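Local coordinates for endonuclease II (Enterobacteria phage t4, PDB 2WSH), which nicks and cuts cytosine-containing double-stranded DNA in a sequence-specific, magnesium-dependent way, so that the phage degrades host DNA and reuses its nucleotides, at residues I18-L23 with I36-N41; I46-E51 with E93-E98; F105-T110 with I118-L123. The protein carries 1 engineered substitution. All blocks are in the same frame, centred on the assembly; numbering follows the deposited sequence. Where two conformers were deposited one is given.

Contact 1. Residues I18-L23 with I36-N41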
loop_
_atom_site.group_PDB
_atom_site.type_symbol
_atom_site.label_atom_id
_atom_site.label_comp_id
_atom_site.label_asym_id
_atom_site.label_seq_id
_atom_site.Cartn_x
_atom_site.Cartn_y
_atom_site.Cartn_z
ATOM N N ILE A 18 -21.628 3.566 9.374
ATOM C CA ILE A 18 -23.005 3.370 8.961
ATOM C C ILE A 18 -23.713 2.492 9.987
ATOM O O ILE A 18 -23.179 1.465 10.406
ATOM C CB ILE A 18 -23.074 2.743 7.565
ATOM C CG1 ILE A 18 -22.539 3.733 6.528
ATOM C CG2 ILE A 18 -24.498 2.331 7.224
ATOM C CD1 ILE A 18 -22.204 3.106 5.205
ATOM N N LYS A 19 -24.900 2.911 10.410
ATOM C CA LYS A 19 -25.655 2.149 11.397
ATOM C C LYS A 19 -25.954 0.754 10.880
ATOM O O LYS A 19 -26.488 0.583 9.784
ATOM C CB LYS A 19 -26.954 2.855 11.783
ATOM C CG LYS A 19 -27.889 1.967 12.586
ATOM C CD LYS A 19 -28.915 2.769 13.362
ATOM C CE LYS A 19 -29.838 1.844 14.135
ATOM N NZ LYS A 19 -30.833 2.590 14.951
ATOM N N TYR A 20 -25.604 -0.243 11.679
ATOM C CA TYR A 20 -25.758 -1.627 11.276
ATOM C C TYR A 20 -27.030 -2.208 11.871
ATOM O O TYR A 20 -27.868 -2.739 11.151
ATOM C CB TYR A 20 -24.537 -2.440 11.706
ATOM C CG TYR A 20 -24.614 -3.907 11.349
ATOM C CD1 TYR A 20 -24.592 -4.327 10.025
ATOM C CD2 TYR A 20 -24.698 -4.874 12.340
ATOM C CE1 TYR A 20 -24.660 -5.673 9.702
ATOM C CE2 TYR A 20 -24.768 -6.217 12.028
ATOM C CZ TYR A 20 -24.746 -6.613 10.709
ATOM O OH TYR A 20 -24.810 -7.953 10.407
ATOM N N THR A 21 -27.177 -2.107 13.186
ATOM C CA THR A 21 -28.394 -2.578 13.833
ATOM C C THR A 21 -28.594 -1.970 15.211
ATOM O O THR A 21 -27.723 -1.277 15.739
ATOM C CB THR A 21 -28.432 -4.120 13.949
ATOM O OG1 THR A 21 -29.744 -4.538 14.347
ATOM C CG2 THR A 21 -27.422 -4.610 14.979
ATOM N N GLU A 22 -29.761 -2.238 15.782
ATOM C CA GLU A 22 -30.106 -1.770 17.112
ATOM C C GLU A 22 -30.562 -2.975 17.920
ATOM O O GLU A 22 -31.146 -3.906 17.369
ATOM C CB GLU A 22 -31.220 -0.728 17.017
ATOM C CG GLU A 22 -31.779 -0.251 18.345
ATOM C CD GLU A 22 -32.670 0.970 18.186
ATOM O OE1 GLU A 22 -32.553 1.659 17.153
ATOM O OE2 GLU A 22 -33.482 1.247 19.094
ATOM N N LEU A 23 -30.274 -2.976 19.218
ATOM C CA LEU A 23 -30.741 -4.049 20.087
ATOM C C LEU A 23 -31.967 -3.587 20.866
ATOM O O LEU A 23 -32.049 -2.430 21.273
ATOM C CB LEU A 23 -29.639 -4.494 21.050
ATOM C CG LEU A 23 -28.384 -5.095 20.423
ATOM C CD1 LEU A 23 -27.457 -5.614 21.505
ATOM C CD2 LEU A 23 -28.751 -6.208 19.456
ATOM N N ILE A 36 -30.464 -9.229 9.624
ATOM C CA ILE A 36 -29.448 -8.333 9.090
ATOM C C ILE A 36 -28.521 -9.082 8.142
ATOM O O ILE A 36 -28.180 -10.239 8.388
ATOM C CB ILE A 36 -28.607 -7.721 10.225
ATOM C CG1 ILE A 36 -28.162 -8.818 11.196
ATOM C CG2 ILE A 36 -29.396 -6.650 10.964
ATOM C CD1 ILE A 36 -27.632 -8.296 12.514
ATOM N N PRO A 37 -28.115 -8.425 7.046
ATOM C CA PRO A 37 -27.140 -9.033 6.137
ATOM C C PRO A 37 -25.794 -9.083 6.837
ATOM O O PRO A 37 -25.599 -8.391 7.836
ATOM C CB PRO A 37 -27.081 -8.044 4.967
ATOM C CG PRO A 37 -28.262 -7.134 5.137
ATOM C CD PRO A 37 -28.518 -7.082 6.606
ATOM N N ASN A 38 -24.864 -9.894 6.351
ATOM C CA ASN A 38 -23.574 -9.965 7.022
ATOM C C ASN A 38 -22.606 -8.900 6.523
ATOM O O ASN A 38 -22.746 -8.374 5.420
ATOM C CB ASN A 38 -22.961 -11.364 6.937
ATOM C CG ASN A 38 -22.162 -11.723 8.181
ATOM O OD1 ASN A 38 -21.964 -12.899 8.488
ATOM N ND2 ASN A 38 -21.710 -10.708 8.911
ATOM N N LYS A 39 -21.628 -8.589 7.361
ATOM C CA LYS A 39 -20.681 -7.521 7.108
ATOM C C LYS A 39 -19.350 -7.977 7.687
ATOM O O LYS A 39 -19.262 -8.309 8.868
ATOM C CB LYS A 39 -21.161 -6.218 7.750
ATOM C CG LYS A 39 -20.544 -4.964 7.149
ATOM C CD LYS A 39 -21.476 -3.775 7.292
ATOM C CE LYS A 39 -22.491 -3.718 6.158
ATOM N NZ LYS A 39 -21.906 -3.138 4.912
ATOM N N TYR A 40 -18.321 -8.017 6.847
ATOM C CA TYR A 40 -17.047 -8.608 7.231
ATOM C C TYR A 40 -15.931 -7.575 7.281
ATOM O O TYR A 40 -15.959 -6.580 6.557
ATOM C CB TYR A 40 -16.665 -9.719 6.251
ATOM C CG TYR A 40 -17.782 -10.695 5.957
ATOM C CD1 TYR A 40 -17.986 -11.811 6.759
ATOM C CD2 TYR A 40 -18.632 -10.502 4.876
ATOM C CE1 TYR A 40 -19.009 -12.708 6.493
ATOM C CE2 TYR A 40 -19.658 -11.392 4.602
ATOM C CZ TYR A 40 -19.840 -12.494 5.413
ATOM O OH TYR A 40 -20.859 -13.378 5.143
ATOM N N ASN A 41 -14.951 -7.820 8.146
ATOM C CA ASN A 41 -13.731 -7.021 8.170
ATOM C C ASN A 41 -13.990 -5.543 8.456
ATOM O O ASN A 41 -13.672 -4.680 7.639
ATOM C CB ASN A 41 -12.991 -7.179 6.840
ATOM C CG ASN A 41 -11.522 -6.833 6.939
ATOM O OD1 ASN A 41 -10.881 -6.519 5.937
ATOM N ND2 ASN A 41 -10.977 -6.889 8.151
#
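The phenol oxygen of Y20 is the best-held polar atom between the two segments, and one hydrogen bond across the contact grips it. Y20 OH donates to P37 O at 2.7 Å. The hydroxyl approaches in the plane of the carbonyl, with a C=O...donor angle of 154°. P37 O in turn lies at the edge of the ring, beside CE1 and CZ.

The reach comes from the side-chain torsion. CG of Y20 is anti to the backbone N (chi1 179°), so the ring extends from strand 18-23 to the loop before strand 42-48. I36 crosses the ring at about a right angle and comes in obliquely, with I36 CD1 3.6 Å from Y20 CE2 and also touching OH. CG1 of I36 sits in the crowded position between N and the carbonyl carbon (chi1 48°), while its other branch turns to T21. There I36 CG2 packs 4.0 Å from T21 OG1. K39 slides past the ring in the opposite direction, with K39 CB 4.0 Å from Y20 CE1. Its chain then bends away, and NZ makes a weak bond to T13 O of the second subunit.

Y20 and T21 both face F99 in a classic beta bulge on strand 18-23. Helix 61-73 packs on Y20 through L61 and R62.

No charge pair joins the segments. One neutral bond and a few apolar contacts, most of them to the Y20 ring, fasten the loop to strand 18-23. A phenol that donates to a carbonyl is consistent with Y20 being un-ionised.

Contact 2. Residues I46-E51 with E93-E98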
loop_
_atom_site.group_PDB
_atom_site.type_symbol
_atom_site.label_atom_id
_atom_site.label_comp_id
_atom_site.label_asym_id
_atom_site.label_seq_id
_atom_site.Cartn_x
_atom_site.Cartn_y
_atom_site.Cartn_z
ATOM N N ILE A 46 -20.102 0.678 19.345
ATOM C CA ILE A 46 -21.294 0.528 20.154
ATOM C C ILE A 46 -21.668 1.893 20.692
ATOM O O ILE A 46 -20.815 2.606 21.228
ATOM C CB ILE A 46 -21.066 -0.447 21.322
ATOM C CG1 ILE A 46 -20.567 -1.790 20.795
ATOM C CG2 ILE A 46 -22.349 -0.622 22.131
ATOM C CD1 ILE A 46 -20.456 -2.859 21.862
ATOM N N ALA A 47 -22.938 2.259 20.532
ATOM C CA ALA A 47 -23.436 3.551 20.992
ATOM C C ALA A 47 -24.611 3.367 21.936
ATOM O O ALA A 47 -25.520 2.584 21.664
ATOM C CB ALA A 47 -23.847 4.420 19.808
ATOM N N ILE A 48 -24.573 4.089 23.050
ATOM C CA ILE A 48 -25.633 4.052 24.046
ATOM C C ILE A 48 -26.207 5.458 24.173
ATOM O O ILE A 48 -25.496 6.397 24.535
ATOM C CB ILE A 48 -25.104 3.589 25.421
ATOM C CG1 ILE A 48 -24.341 2.266 25.296
ATOM C CG2 ILE A 48 -26.246 3.440 26.410
ATOM C CD1 ILE A 48 -25.214 1.081 24.922
ATOM N N ASN A 49 -27.489 5.601 23.864
ATOM C CA ASN A 49 -28.107 6.915 23.817
ATOM C C ASN A 49 -27.310 7.855 22.909
ATOM O O ASN A 49 -27.076 9.016 23.244
ATOM C CB ASN A 49 -28.257 7.479 25.230
ATOM C CG ASN A 49 -29.099 6.579 26.119
ATOM O OD1 ASN A 49 -30.041 5.938 25.650
ATOM N ND2 ASN A 49 -28.761 6.520 27.401
ATOM N N ASP A 50 -26.869 7.316 21.774
ATOM C CA ASP A 50 -26.148 8.081 20.757
ATOM C C ASP A 50 -24.706 8.421 21.136
ATOM O O ASP A 50 -24.044 9.185 20.437
ATOM C CB ASP A 50 -26.911 9.363 20.409
ATOM C CG ASP A 50 -28.296 9.085 19.865
ATOM O OD1 ASP A 50 -28.415 8.256 18.937
ATOM O OD2 ASP A 50 -29.264 9.695 20.364
ATOM N N GLU A 51 -24.216 7.849 22.231
ATOM C CA GLU A 51 -22.878 8.172 22.713
ATOM C C GLU A 51 -21.954 6.966 22.593
ATOM O O GLU A 51 -22.295 5.863 23.021
ATOM C CB GLU A 51 -22.928 8.710 24.144
ATOM C CG GLU A 51 -23.772 9.974 24.271
ATOM C CD GLU A 51 -23.761 10.566 25.668
ATOM O OE1 GLU A 51 -22.709 10.506 26.339
ATOM O OE2 GLU A 51 -24.809 11.100 26.091
ATOM N N GLU A 93 -31.857 -0.345 31.824
ATOM C CA GLU A 93 -32.071 1.057 32.167
ATOM C C GLU A 93 -32.907 1.759 31.099
ATOM O O GLU A 93 -33.151 2.964 31.176
ATOM C CB GLU A 93 -30.733 1.774 32.378
ATOM C CG GLU A 93 -30.088 1.475 33.727
ATOM C CD GLU A 93 -28.600 1.770 33.753
ATOM O OE1 GLU A 93 -28.005 1.940 32.669
ATOM O OE2 GLU A 93 -28.021 1.823 34.860
ATOM N N GLY A 94 -33.344 0.993 30.103
ATOM C CA GLY A 94 -34.215 1.499 29.055
ATOM C C GLY A 94 -33.516 2.341 28.002
ATOM O O GLY A 94 -34.161 3.090 27.269
ATOM N N SER A 95 -32.195 2.217 27.920
ATOM C CA SER A 95 -31.407 3.011 26.984
ATOM C C SER A 95 -31.435 2.434 25.573
ATOM O O SER A 95 -31.810 1.279 25.371
ATOM C CB SER A 95 -29.964 3.119 27.471
ATOM O OG SER A 95 -29.903 3.789 28.717
ATOM N N LYS A 96 -31.035 3.249 24.600
ATOM C CA LYS A 96 -30.949 2.807 23.213
ATOM C C LYS A 96 -29.550 2.276 22.921
ATOM O O LYS A 96 -28.564 2.950 23.203
ATOM C CB LYS A 96 -31.258 3.965 22.267
ATOM C CG LYS A 96 -31.450 3.539 20.819
ATOM C CD LYS A 96 -31.046 4.643 19.859
ATOM C CE LYS A 96 -31.546 5.999 20.326
ATOM N NZ LYS A 96 -30.925 7.117 19.558
ATOM N N VAL A 97 -29.467 1.079 22.349
ATOM C CA VAL A 97 -28.178 0.436 22.091
ATOM C C VAL A 97 -27.983 0.174 20.604
ATOM O O VAL A 97 -28.691 -0.644 20.011
ATOM C CB VAL A 97 -28.054 -0.908 22.840
ATOM C CG1 VAL A 97 -26.722 -1.579 22.511
ATOM C CG2 VAL A 97 -28.209 -0.707 24.341
ATOM N N GLU A 98 -27.012 0.859 20.009
ATOM C CA GLU A 98 -26.796 0.777 18.571
ATOM C C GLU A 98 -25.395 0.303 18.210
ATOM O O GLU A 98 -24.426 0.593 18.910
ATOM C CB GLU A 98 -27.051 2.139 17.920
ATOM C CG GLU A 98 -28.470 2.650 18.086
ATOM C CD GLU A 98 -28.637 4.067 17.574
ATOM O OE1 GLU A 98 -27.940 4.971 18.080
ATOM O OE2 GLU A 98 -29.468 4.277 16.667
HETATM O O HOH W 1 -27.520 4.673 20.886
#
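Strands 42-48 and 51-58 form a beta hairpin of the GIY-YIG domain, and this contact joins the turn end of that hairpin to the start of strand 97-111. The hairpin closes through a type I' turn from I48 to E51.

A47 and E98 are an antiparallel hydrogen-bonded pair. A47 N donates to E98 O at 2.8 Å, and E98 N donates back to A47 O at 2.8 Å. I48 and V97 follow as a non-hydrogen-bonded pair. Then N49 N reaches K96 O at 2.9 Å.

The side chain of N49 continues the pairing past the strand. Its OD1 accepts K96 N at 3.1 Å, with the donor 33° out of the amide carbonyl plane. Its ND2 makes a weak bond to S95 OG at 3.2 Å. The amide thus spans two residues of the chain that leaves helix 82-92, whose C-terminal end is closed by a Schellman motif with G94 at positive phi.

I48 and V97 run alongside each other on the same face. I48 bends at chi2 (-67°), which sets its CD1 3.5 Å from V97 CG2. A90 of helix 82-92 packs on both.

E98 lies on the other face with A47. Beside it D50, K96 and E98 form a salt-bridge network. K96 NZ bridges to D50 OD1 at 2.8 Å, from above the carboxylate plane. D50 OD1 also lies 3.4 Å from E98 OE1, a repulsion that the lysine would ease. A water accepts from D50 N and sits near K96 O and E98 OE1. E98 OE2 is taken by K19 of strand 18-23.

The arrangement is that of the central antiparallel sheet of a GIY-YIG nuclease, with its hairpin paired to the next strand.

Contact 3. Residues F105-T110 with I118-L123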
loop_
_atom_site.group_PDB
_atom_site.type_symbol
_atom_site.label_atom_id
_atom_site.label_comp_id
_atom_site.label_asym_id
_atom_site.label_seq_id
_atom_site.Cartn_x
_atom_site.Cartn_y
_atom_site.Cartn_z
ATOM N N PHE A 105 -10.501 -2.743 4.801
ATOM C CA PHE A 105 -10.069 -3.561 3.676
ATOM C C PHE A 105 -8.736 -4.236 3.962
ATOM O O PHE A 105 -8.238 -4.206 5.088
ATOM C CB PHE A 105 -9.947 -2.694 2.424
ATOM C CG PHE A 105 -9.004 -1.543 2.585
ATOM C CD1 PHE A 105 -7.713 -1.614 2.091
ATOM C CD2 PHE A 105 -9.399 -0.399 3.255
ATOM C CE1 PHE A 105 -6.839 -0.560 2.249
ATOM C CE2 PHE A 105 -8.531 0.658 3.415
ATOM C CZ PHE A 105 -7.249 0.576 2.912
ATOM N N ASN A 106 -8.158 -4.843 2.933
ATOM C CA ASN A 106 -6.876 -5.521 3.075
ATOM C C ASN A 106 -5.807 -4.987 2.131
ATOM O O ASN A 106 -6.098 -4.584 1.006
ATOM C CB ASN A 106 -7.054 -7.027 2.891
ATOM C CG ASN A 106 -7.807 -7.661 4.042
ATOM O OD1 ASN A 106 -7.233 -7.944 5.092
ATOM N ND2 ASN A 106 -9.100 -7.883 3.850
ATOM N N LEU A 107 -4.568 -4.975 2.606
ATOM C CA LEU A 107 -3.437 -4.562 1.791
ATOM C C LEU A 107 -2.418 -5.691 1.736
ATOM O O LEU A 107 -2.108 -6.313 2.753
ATOM C CB LEU A 107 -2.801 -3.295 2.362
ATOM C CG LEU A 107 -3.665 -2.037 2.273
ATOM C CD1 LEU A 107 -3.127 -0.945 3.186
ATOM C CD2 LEU A 107 -3.726 -1.555 0.838
ATOM N N SER A 108 -1.912 -5.960 0.541
ATOM C CA SER A 108 -0.946 -7.028 0.355
ATOM C C SER A 108 0.242 -6.551 -0.453
ATOM O O SER A 108 0.116 -5.692 -1.323
ATOM C CB SER A 108 -1.589 -8.230 -0.334
ATOM O OG SER A 108 -2.362 -8.978 0.589
HETATM N N MSE A 109 1.400 -7.119 -0.147
HETATM C CA MSE A 109 2.619 -6.825 -0.872
HETATM C C MSE A 109 3.292 -8.145 -1.183
HETATM O O MSE A 109 3.360 -9.025 -0.328
HETATM C CB MSE A 109 3.535 -5.950 -0.024
HETATM C CG MSE A 109 4.971 -5.909 -0.483
HETATM SE SE MSE A 109 6.083 -5.068 0.884
HETATM C CE MSE A 109 7.828 -5.615 0.205
ATOM N N THR A 110 3.768 -8.294 -2.413
ATOM C CA THR A 110 4.446 -9.520 -2.801
ATOM C C THR A 110 5.814 -9.257 -3.411
ATOM O O THR A 110 5.956 -8.432 -4.315
ATOM C CB THR A 110 3.601 -10.347 -3.793
ATOM O OG1 THR A 110 2.333 -10.655 -3.197
ATOM C CG2 THR A 110 4.316 -11.644 -4.145
ATOM N N ILE A 118 -1.884 -7.092 5.484
ATOM C CA ILE A 118 -2.418 -6.421 6.665
ATOM C C ILE A 118 -3.903 -6.104 6.505
ATOM O O ILE A 118 -4.323 -5.546 5.491
ATOM C CB ILE A 118 -1.663 -5.117 6.973
ATOM C CG1 ILE A 118 -2.224 -4.458 8.237
ATOM C CG2 ILE A 118 -1.756 -4.151 5.809
ATOM C CD1 ILE A 118 -2.076 -5.302 9.482
ATOM N N ALA A 119 -4.697 -6.481 7.501
ATOM C CA ALA A 119 -6.083 -6.048 7.574
ATOM C C ALA A 119 -6.077 -4.686 8.248
ATOM O O ALA A 119 -5.544 -4.540 9.347
ATOM C CB ALA A 119 -6.912 -7.039 8.375
ATOM N N THR A 120 -6.654 -3.686 7.592
ATOM C CA THR A 120 -6.568 -2.322 8.102
ATOM C C THR A 120 -7.309 -2.124 9.427
ATOM O O THR A 120 -7.029 -1.172 10.151
ATOM C CB THR A 120 -7.046 -1.275 7.072
ATOM O OG1 THR A 120 -8.433 -1.481 6.786
ATOM C CG2 THR A 120 -6.236 -1.379 5.789
ATOM N N ILE A 121 -8.252 -3.007 9.749
ATOM C CA ILE A 121 -8.878 -2.939 11.069
ATOM C C ILE A 121 -7.803 -3.014 12.148
ATOM O O ILE A 121 -7.918 -2.376 13.191
ATOM C CB ILE A 121 -9.910 -4.062 11.313
ATOM C CG1 ILE A 121 -9.277 -5.438 11.081
ATOM C CG2 ILE A 121 -11.132 -3.870 10.428
ATOM C CD1 ILE A 121 -10.132 -6.590 11.563
ATOM N N ASP A 122 -6.755 -3.788 11.883
ATOM C CA ASP A 122 -5.657 -3.938 12.832
ATOM C C ASP A 122 -4.902 -2.631 13.024
ATOM O O ASP A 122 -4.306 -2.397 14.077
ATOM C CB ASP A 122 -4.698 -5.038 12.379
ATOM C CG ASP A 122 -5.243 -6.423 12.635
ATOM O OD1 ASP A 122 -6.212 -6.545 13.412
ATOM O OD2 ASP A 122 -4.702 -7.391 12.061
ATOM N N LEU A 123 -4.936 -1.783 12.002
ATOM C CA LEU A 123 -4.276 -0.481 12.048
ATOM C C LEU A 123 -5.174 0.601 12.637
ATOM O O LEU A 123 -4.696 1.527 13.288
ATOM C CB LEU A 123 -3.865 -0.046 10.641
ATOM C CG LEU A 123 -2.777 -0.830 9.912
ATOM C CD1 LEU A 123 -2.574 -0.245 8.519
ATOM C CD2 LEU A 123 -1.483 -0.808 10.708
#
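The tight part of this contact is the corner where T120 meets F105, and the looser part is on the N106 and A119 face.

At the corner T120 uses three groups. Its backbone N donates to F105 O at 3.0 Å, with the N-H close to the line of the carbonyl. Its OG1 accepts F105 N at 3.1 Å, in a nearly straight bond (165°). Its methyl CG2 sits over one face of the F105 ring in a CH-pi contact, 3.7 Å from the centroid. The torsions arrange this. CG of F105 takes the crowded position between N and the carbonyl carbon (chi1 58°), which folds the ring back over the threonine. OG1 of T120 is in the equivalent position (chi1 63°), and CG2 is left beside the backbone N.

L107 and I118 form a hydrogen-bonded antiparallel pair. L107 N donates to I118 O at 3.0 Å, and I118 N donates to L107 O at 2.8 Å. On their face L107 CB packs on I118 CG2 at 3.7 Å, while the rest of I118 leads away.

The other face is thinner. N106 OD1 lies 3.4 Å from A119 CB, beside the methyl. N41 packs on both residues. Beyond L107 the strand no longer touches 118-123, and M109 bonds to M116 through the backbone.

The contact closes the base of the hairpin 97-111/114-119, next to the N-terminal end of helix 121-132. From N106 to T110 the strand also pairs antiparallel with a strand of the third subunit, which continues the sheet into that subunit. M109 of the fourth subunit packs on F105, L107 and T120, and F105 of the second subunit meets the F105 ring.

How the contacts relate
Along the chain the three contacts come in series, and none nests in or crosses another. Contact 1 closes the irregular loop between strand 18-23 and strand 42-48. Contact 2 then closes a longer excursion, through strand 51-58 and helices 61-73 and 82-92, back to strand 97-111. Contact 3 closes the hairpin that follows. Contacts 1 and 2 touch directly, where L23 N probably bonds to V97 O. Contacts 1 and 3 meet where N41 packs on I121. Contacts 2 and 3 share strand 97-111 but stay about 13 Å apart at their nearest atoms, on opposite sides of the chain's centre.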